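Bifunctional protein FolD (Thermus thermophilus, PDB 6V6Y) probably oxidises 5,10-methylenetetrahydrofolate to the methenyl form with NADP+ and then hydrolyses that to 10-formyltetrahydrofolate, serving one-carbon metabolism. Local coordinates at residues E68-I79 with H100-I110. Sequence-based numbering, arbitrary orientation.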
ATOM      1  N   GLU A  68      -8.293   3.667  31.963  1.00 57.21           N
ATOM      2  CA  GLU A  68      -8.151   4.598  30.851  1.00 55.20           C
ATOM      3  C   GLU A  68      -6.857   5.403  30.950  1.00 57.86           C
ATOM      4  O   GLU A  68      -6.207   5.672  29.932  1.00 59.94           O
ATOM      5  CB  GLU A  68      -9.365   5.517  30.813  1.00 57.70           C
ATOM      6  CG  GLU A  68      -9.135   6.819  30.101  1.00 67.41           C
ATOM      7  CD  GLU A  68     -10.294   7.190  29.210  1.00 69.47           C
ATOM      8  OE1 GLU A  68     -11.440   6.797  29.533  1.00 71.87           O
ATOM      9  OE2 GLU A  68     -10.055   7.873  28.186  1.00 73.77           O
ATOM     10  N   ASP A  69      -6.454   5.783  32.163  1.00 56.11           N
ATOM     11  CA  ASP A  69      -5.289   6.638  32.363  1.00 55.36           C
ATOM     12  C   ASP A  69      -3.989   5.857  32.473  1.00 56.54           C
ATOM     13  O   ASP A  69      -3.008   6.378  33.021  1.00 55.98           O
ATOM     14  CB  ASP A  69      -5.480   7.536  33.597  1.00 57.24           C
ATOM     15  CG  ASP A  69      -5.456   6.763  34.925  1.00 65.44           C
ATOM     16  OD1 ASP A  69      -5.337   5.515  34.925  1.00 65.23           O
ATOM     17  OD2 ASP A  69      -5.562   7.415  35.989  1.00 65.19           O
ATOM     18  N   LEU A  70      -3.953   4.625  31.985  1.00 55.01           N
ATOM     19  CA  LEU A  70      -2.695   3.902  31.950  1.00 54.01           C
ATOM     20  C   LEU A  70      -1.673   4.706  31.144  1.00 57.68           C
ATOM     21  O   LEU A  70      -1.997   5.187  30.050  1.00 60.59           O
ATOM     22  CB  LEU A  70      -2.886   2.515  31.346  1.00 48.96           C
ATOM     23  CG  LEU A  70      -1.637   1.629  31.359  1.00 48.88           C
ATOM     24  CD1 LEU A  70      -1.444   0.986  32.724  1.00 50.01           C
ATOM     25  CD2 LEU A  70      -1.709   0.565  30.279  1.00 48.41           C
ATOM     26  N   PRO A  71      -0.459   4.907  31.654  1.00 61.19           N
ATOM     27  CA  PRO A  71       0.566   5.605  30.862  1.00 58.34           C
ATOM     28  C   PRO A  71       1.026   4.770  29.678  1.00 60.42           C
ATOM     29  O   PRO A  71       1.079   3.536  29.739  1.00 58.32           O
ATOM     30  CB  PRO A  71       1.711   5.809  31.862  1.00 57.85           C
ATOM     31  CG  PRO A  71       1.510   4.735  32.888  1.00 59.85           C
ATOM     32  CD  PRO A  71       0.028   4.522  32.992  1.00 54.85           C
ATOM     33  N   GLU A  72       1.393   5.458  28.590  1.00 58.99           N
ATOM     34  CA  GLU A  72       1.782   4.724  27.393  1.00 60.52           C
ATOM     35  C   GLU A  72       3.055   3.917  27.629  1.00 58.87           C
ATOM     36  O   GLU A  72       3.265   2.887  26.977  1.00 59.41           O
ATOM     37  CB  GLU A  72       1.927   5.683  26.202  1.00 57.46           C
ATOM     38  CG  GLU A  72       3.333   6.130  25.895  1.00 61.76           C
ATOM     39  CD  GLU A  72       3.449   6.867  24.561  1.00 60.87           C
ATOM     40  OE1 GLU A  72       2.415   7.172  23.926  1.00 61.86           O
ATOM     41  OE2 GLU A  72       4.585   7.139  24.138  1.00 60.85           O
ATOM     42  N   GLU A  73       3.873   4.336  28.594  1.00 56.99           N
ATOM     43  CA  GLU A  73       5.077   3.596  28.947  1.00 60.28           C
ATOM     44  C   GLU A  73       4.729   2.244  29.558  1.00 56.63           C
ATOM     45  O   GLU A  73       5.423   1.250  29.315  1.00 55.00           O
ATOM     46  CB  GLU A  73       5.940   4.422  29.915  1.00 59.86           C
ATOM     47  CG  GLU A  73       6.255   5.880  29.486  1.00 70.63           C
ATOM     48  CD  GLU A  73       5.021   6.809  29.303  1.00 73.96           C
ATOM     49  OE1 GLU A  73       3.891   6.450  29.730  1.00 71.98           O
ATOM     50  OE2 GLU A  73       5.182   7.905  28.711  1.00 76.46           O
ATOM     51  N   ALA A  74       3.662   2.189  30.362  1.00 57.45           N
ATOM     52  CA  ALA A  74       3.212   0.908  30.904  1.00 57.88           C
ATOM     53  C   ALA A  74       2.635   0.007  29.808  1.00 54.37           C
ATOM     54  O   ALA A  74       2.923  -1.196  29.784  1.00 53.84           O
ATOM     55  CB  ALA A  74       2.186   1.139  32.017  1.00 56.92           C
ATOM     56  N   LEU A  75       1.828   0.567  28.895  1.00 50.32           N
ATOM     57  CA  LEU A  75       1.331  -0.213  27.757  1.00 47.06           C
ATOM     58  C   LEU A  75       2.468  -0.837  26.967  1.00 49.15           C
ATOM     59  O   LEU A  75       2.430  -2.030  26.638  1.00 47.31           O
ATOM     60  CB  LEU A  75       0.490   0.660  26.832  1.00 50.24           C
ATOM     61  CG  LEU A  75      -0.988   0.349  26.609  1.00 56.27           C
ATOM     62  CD1 LEU A  75      -1.502   1.163  25.436  1.00 52.82           C
ATOM     63  CD2 LEU A  75      -1.254  -1.144  26.384  1.00 49.04           C
ATOM     64  N   LEU A  76       3.491  -0.039  26.642  1.00 47.27           N
ATOM     65  CA  LEU A  76       4.609  -0.555  25.860  1.00 49.08           C
ATOM     66  C   LEU A  76       5.376  -1.622  26.629  1.00 52.66           C
ATOM     67  O   LEU A  76       5.851  -2.600  26.037  1.00 54.66           O
ATOM     68  CB  LEU A  76       5.552   0.586  25.458  1.00 49.44           C
ATOM     69  CG  LEU A  76       4.992   1.614  24.479  1.00 52.23           C
ATOM     70  CD1 LEU A  76       5.908   2.830  24.371  1.00 54.09           C
ATOM     71  CD2 LEU A  76       4.771   0.971  23.125  1.00 50.81           C
ATOM     72  N   GLU A  77       5.533  -1.442  27.942  1.00 53.68           N
ATOM     73  CA  GLU A  77       6.149  -2.486  28.759  1.00 55.53           C
ATOM     74  C   GLU A  77       5.336  -3.780  28.695  1.00 51.58           C
ATOM     75  O   GLU A  77       5.890  -4.872  28.493  1.00 50.18           O
ATOM     76  CB  GLU A  77       6.291  -2.000  30.202  1.00 55.14           C
ATOM     77  CG  GLU A  77       7.351  -2.728  31.020  1.00 65.64           C
ATOM     78  CD  GLU A  77       7.322  -2.327  32.495  1.00 70.53           C
ATOM     79  OE1 GLU A  77       7.442  -3.232  33.354  1.00 74.19           O
ATOM     80  OE2 GLU A  77       7.179  -1.111  32.786  1.00 72.13           O
ATOM     81  N   ARG A  78       4.013  -3.675  28.850  1.00 46.52           N
ATOM     82  CA  ARG A  78       3.185  -4.876  28.817  1.00 45.34           C
ATOM     83  C   ARG A  78       3.316  -5.597  27.484  1.00 48.26           C
ATOM     84  O   ARG A  78       3.503  -6.822  27.447  1.00 46.87           O
ATOM     85  CB  ARG A  78       1.728  -4.536  29.086  1.00 43.86           C
ATOM     86  CG  ARG A  78       0.840  -5.774  29.133  1.00 46.15           C
ATOM     87  CD  ARG A  78       1.449  -6.868  30.033  1.00 45.23           C
ATOM     88  NE  ARG A  78       0.567  -8.031  30.199  1.00 47.79           N
ATOM     89  CZ  ARG A  78       0.957  -9.173  30.767  1.00 47.61           C
ATOM     90  NH1 ARG A  78       2.202  -9.290  31.212  1.00 41.33           N
ATOM     91  NH2 ARG A  78       0.114 -10.196  30.889  1.00 40.26           N
ATOM     92  N   ILE A  79       3.232  -4.846  26.377  1.00 46.05           N
ATOM     93  CA  ILE A  79       3.387  -5.438  25.048  1.00 45.45           C
ATOM     94  C   ILE A  79       4.742  -6.124  24.907  1.00 44.96           C
ATOM     95  O   ILE A  79       4.839  -7.225  24.350  1.00 45.99           O
ATOM     96  CB  ILE A  79       3.178  -4.367  23.957  1.00 48.56           C
ATOM     97  CG1 ILE A  79       1.717  -3.917  23.940  1.00 42.51           C
ATOM     98  CG2 ILE A  79       3.611  -4.900  22.591  1.00 45.18           C
ATOM     99  CD1 ILE A  79       1.505  -2.585  23.296  1.00 47.04           C
ATOM    100  N   HIS A 100      -3.859  10.381  25.300  1.00 59.57           N
ATOM    101  CA  HIS A 100      -2.511  10.568  25.816  1.00 56.45           C
ATOM    102  C   HIS A 100      -1.533   9.523  25.297  1.00 59.69           C
ATOM    103  O   HIS A 100      -0.345   9.572  25.653  1.00 59.34           O
ATOM    104  CB  HIS A 100      -2.531  10.579  27.350  1.00 58.60           C
ATOM    105  CG  HIS A 100      -2.726   9.229  27.980  1.00 58.26           C
ATOM    106  ND1 HIS A 100      -3.972   8.699  28.233  1.00 58.01           N
ATOM    107  CD2 HIS A 100      -1.830   8.317  28.428  1.00 56.22           C
ATOM    108  CE1 HIS A 100      -3.838   7.514  28.803  1.00 58.00           C
ATOM    109  NE2 HIS A 100      -2.548   7.256  28.927  1.00 59.74           N
ATOM    110  N   ILE A 101      -1.997   8.612  24.441  1.00 60.82           N
ATOM    111  CA  ILE A 101      -1.221   7.470  23.970  1.00 62.38           C
ATOM    112  C   ILE A 101      -1.047   7.585  22.462  1.00 56.17           C
ATOM    113  O   ILE A 101      -2.019   7.833  21.737  1.00 54.80           O
ATOM    114  CB  ILE A 101      -1.897   6.138  24.355  1.00 59.11           C
ATOM    115  CG1 ILE A 101      -1.749   5.914  25.866  1.00 61.29           C
ATOM    116  CG2 ILE A 101      -1.324   4.975  23.539  1.00 52.55           C
ATOM    117  CD1 ILE A 101      -1.868   4.489  26.311  1.00 60.34           C
ATOM    118  N   ARG A 102       0.193   7.404  21.998  1.00 60.27           N
ATOM    119  CA  ARG A 102       0.523   7.473  20.577  1.00 62.09           C
ATOM    120  C   ARG A 102       0.232   6.120  19.929  1.00 58.89           C
ATOM    121  O   ARG A 102       1.007   5.167  20.080  1.00 58.44           O
ATOM    122  CB  ARG A 102       1.986   7.876  20.391  1.00 62.84           C
ATOM    123  CG  ARG A 102       2.305   9.330  20.764  1.00 66.01           C
ATOM    124  CD  ARG A 102       3.441   9.422  21.802  1.00 67.59           C
ATOM    125  NE  ARG A 102       4.660   8.760  21.335  1.00 70.59           N
ATOM    126  CZ  ARG A 102       5.840   8.819  21.950  1.00 73.97           C
ATOM    127  NH1 ARG A 102       5.972   9.511  23.078  1.00 74.21           N
ATOM    128  NH2 ARG A 102       6.888   8.177  21.437  1.00 73.20           N
ATOM    129  N   THR A 103      -0.867   6.055  19.174  1.00 53.41           N
ATOM    130  CA  THR A 103      -1.351   4.786  18.633  1.00 56.13           C
ATOM    131  C   THR A 103      -0.310   4.113  17.737  1.00 54.23           C
ATOM    132  O   THR A 103       0.013   2.935  17.930  1.00 53.01           O
ATOM    133  CB  THR A 103      -2.666   5.026  17.890  1.00 49.34           C
ATOM    134  OG1 THR A 103      -3.637   5.492  18.835  1.00 51.00           O
ATOM    135  CG2 THR A 103      -3.179   3.761  17.236  1.00 46.03           C
ATOM    136  N   GLN A 104       0.232   4.847  16.756  1.00 56.94           N
ATOM    137  CA  GLN A 104       1.274   4.288  15.894  1.00 59.86           C
ATOM    138  C   GLN A 104       2.403   3.681  16.727  1.00 53.49           C
ATOM    139  O   GLN A 104       2.874   2.572  16.446  1.00 52.74           O
ATOM    140  CB  GLN A 104       1.803   5.372  14.927  1.00 58.95           C
ATOM    141  CG  GLN A 104       3.284   5.217  14.478  1.00 62.03           C
ATOM    142  CD  GLN A 104       3.751   6.258  13.412  1.00 70.77           C
ATOM    143  OE1 GLN A 104       3.183   7.353  13.283  1.00 73.63           O
ATOM    144  NE2 GLN A 104       4.785   5.900  12.649  1.00 59.35           N
ATOM    145  N   ARG A 105       2.812   4.374  17.788  1.00 54.64           N
ATOM    146  CA  ARG A 105       3.896   3.878  18.624  1.00 55.09           C
ATOM    147  C   ARG A 105       3.525   2.552  19.288  1.00 54.32           C
ATOM    148  O   ARG A 105       4.361   1.647  19.387  1.00 51.59           O
ATOM    149  CB  ARG A 105       4.261   4.933  19.667  1.00 58.51           C
ATOM    150  CG  ARG A 105       5.431   4.543  20.542  1.00 63.27           C
ATOM    151  CD  ARG A 105       6.715   5.232  20.123  1.00 69.58           C
ATOM    152  NE  ARG A 105       7.766   5.106  21.140  1.00 78.60           N
ATOM    153  CZ  ARG A 105       8.487   4.001  21.364  1.00 80.32           C
ATOM    154  NH1 ARG A 105       8.278   2.898  20.648  1.00 73.40           N
ATOM    155  NH2 ARG A 105       9.425   3.997  22.311  1.00 84.45           N
ATOM    156  N   VAL A 106       2.269   2.405  19.720  1.00 53.81           N
ATOM    157  CA  VAL A 106       1.833   1.162  20.360  1.00 49.42           C
ATOM    158  C   VAL A 106       1.776   0.026  19.345  1.00 50.16           C
ATOM    159  O   VAL A 106       2.309  -1.069  19.580  1.00 48.06           O
ATOM    160  CB  VAL A 106       0.473   1.365  21.050  1.00 51.45           C
ATOM    161  CG1 VAL A 106      -0.196   0.017  21.348  1.00 48.89           C
ATOM    162  CG2 VAL A 106       0.649   2.193  22.310  1.00 47.33           C
ATOM    163  N   LEU A 107       1.129   0.271  18.202  1.00 48.11           N
ATOM    164  CA  LEU A 107       0.994  -0.753  17.170  1.00 47.43           C
ATOM    165  C   LEU A 107       2.354  -1.224  16.668  1.00 47.57           C
ATOM    166  O   LEU A 107       2.559  -2.424  16.443  1.00 47.70           O
ATOM    167  CB  LEU A 107       0.141  -0.213  16.008  1.00 46.37           C
ATOM    168  CG  LEU A 107      -1.301   0.132  16.398  1.00 47.48           C
ATOM    169  CD1 LEU A 107      -2.146   0.668  15.214  1.00 44.86           C
ATOM    170  CD2 LEU A 107      -1.952  -1.097  17.007  1.00 48.14           C
ATOM    171  N   GLU A 108       3.299  -0.294  16.476  1.00 47.82           N
ATOM    172  CA  GLU A 108       4.640  -0.678  16.032  1.00 52.35           C
ATOM    173  C   GLU A 108       5.419  -1.440  17.101  1.00 49.76           C
ATOM    174  O   GLU A 108       6.413  -2.102  16.770  1.00 50.13           O
ATOM    175  CB  GLU A 108       5.431   0.558  15.594  1.00 48.43           C
ATOM    176  CG  GLU A 108       4.848   1.243  14.350  1.00 52.61           C
ATOM    177  CD  GLU A 108       5.826   2.213  13.689  1.00 56.03           C
ATOM    178  OE1 GLU A 108       6.963   2.362  14.194  1.00 58.83           O
ATOM    179  OE2 GLU A 108       5.455   2.831  12.666  1.00 54.76           O
ATOM    180  N   ALA A 109       4.990  -1.373  18.367  1.00 48.48           N
ATOM    181  CA  ALA A 109       5.639  -2.150  19.424  1.00 50.96           C
ATOM    182  C   ALA A 109       5.271  -3.625  19.383  1.00 47.81           C
ATOM    183  O   ALA A 109       6.043  -4.454  19.871  1.00 48.51           O
ATOM    184  CB  ALA A 109       5.287  -1.588  20.799  1.00 47.48           C
ATOM    185  N   ILE A 110       4.120  -3.981  18.810  1.00 45.83           N
ATOM    186  CA  ILE A 110       3.720  -5.380  18.776  1.00 45.63           C
ATOM    187  C   ILE A 110       4.634  -6.132  17.827  1.00 48.57           C
ATOM    188  O   ILE A 110       4.935  -5.652  16.729  1.00 45.50           O
ATOM    189  CB  ILE A 110       2.258  -5.521  18.326  1.00 47.74           C
ATOM    190  CG1 ILE A 110       1.334  -4.658  19.187  1.00 48.92           C
ATOM    191  CG2 ILE A 110       1.857  -6.989  18.318  1.00 43.83           C
ATOM    192  CD1 ILE A 110      -0.040  -4.448  18.579  1.00 43.40           C
TER
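Apolar packing between two nearly parallel helices, with a polar end at E72, R102 and H100, joins 68-79 to 100-110 in the N-terminal catalytic domain; the axes of 72-79 and 103-109 run 14° apart, 9.8 Å at closest approach. L76 reaches across with CD2, which lies 3.5 Å from A109 CB, tight for two carbons, while its CD1 sits over the centre of the R105 guanidinium face. One turn on, I79 divides its branches: CG1 lies anti to the carbonyl carbon (chi1 -68°) and carries CD1 to V106 CG1 at 3.7 Å, whereas CG2 rests against A109 and I110. L75 crosses I101 at about a right angle, their CD1 methyls meeting. Both helices line the parallel sheet of the tetrahydrofolate dehydrogenase/cyclohydrolase catalytic domain: L75 touches L37 of strand 31-37 and V106 touches V93 of strand 90-93, while I101, just before the second helix, also reaches L37. At the N-terminal end of helix 103-109, the E72 carboxylate uses its two oxygens differently. OE1 accepts the backbone N-H of R102 at 3.0 Å from N, nearly straight at 170°; OE2 forms a salt bridge to R102 NH1 at 2.9 Å, but lies over the guanidinium face, so the attraction is of charge alone. With an alanine here instead of the glutamate, the R102 amide would probably lose this acceptor and the guanidinium its facing carboxylate. Further out, L70 O lies at the imidazole edge of H100, 2.4 Å from NE2, a hydrogen bond so short that its detail is doubtful.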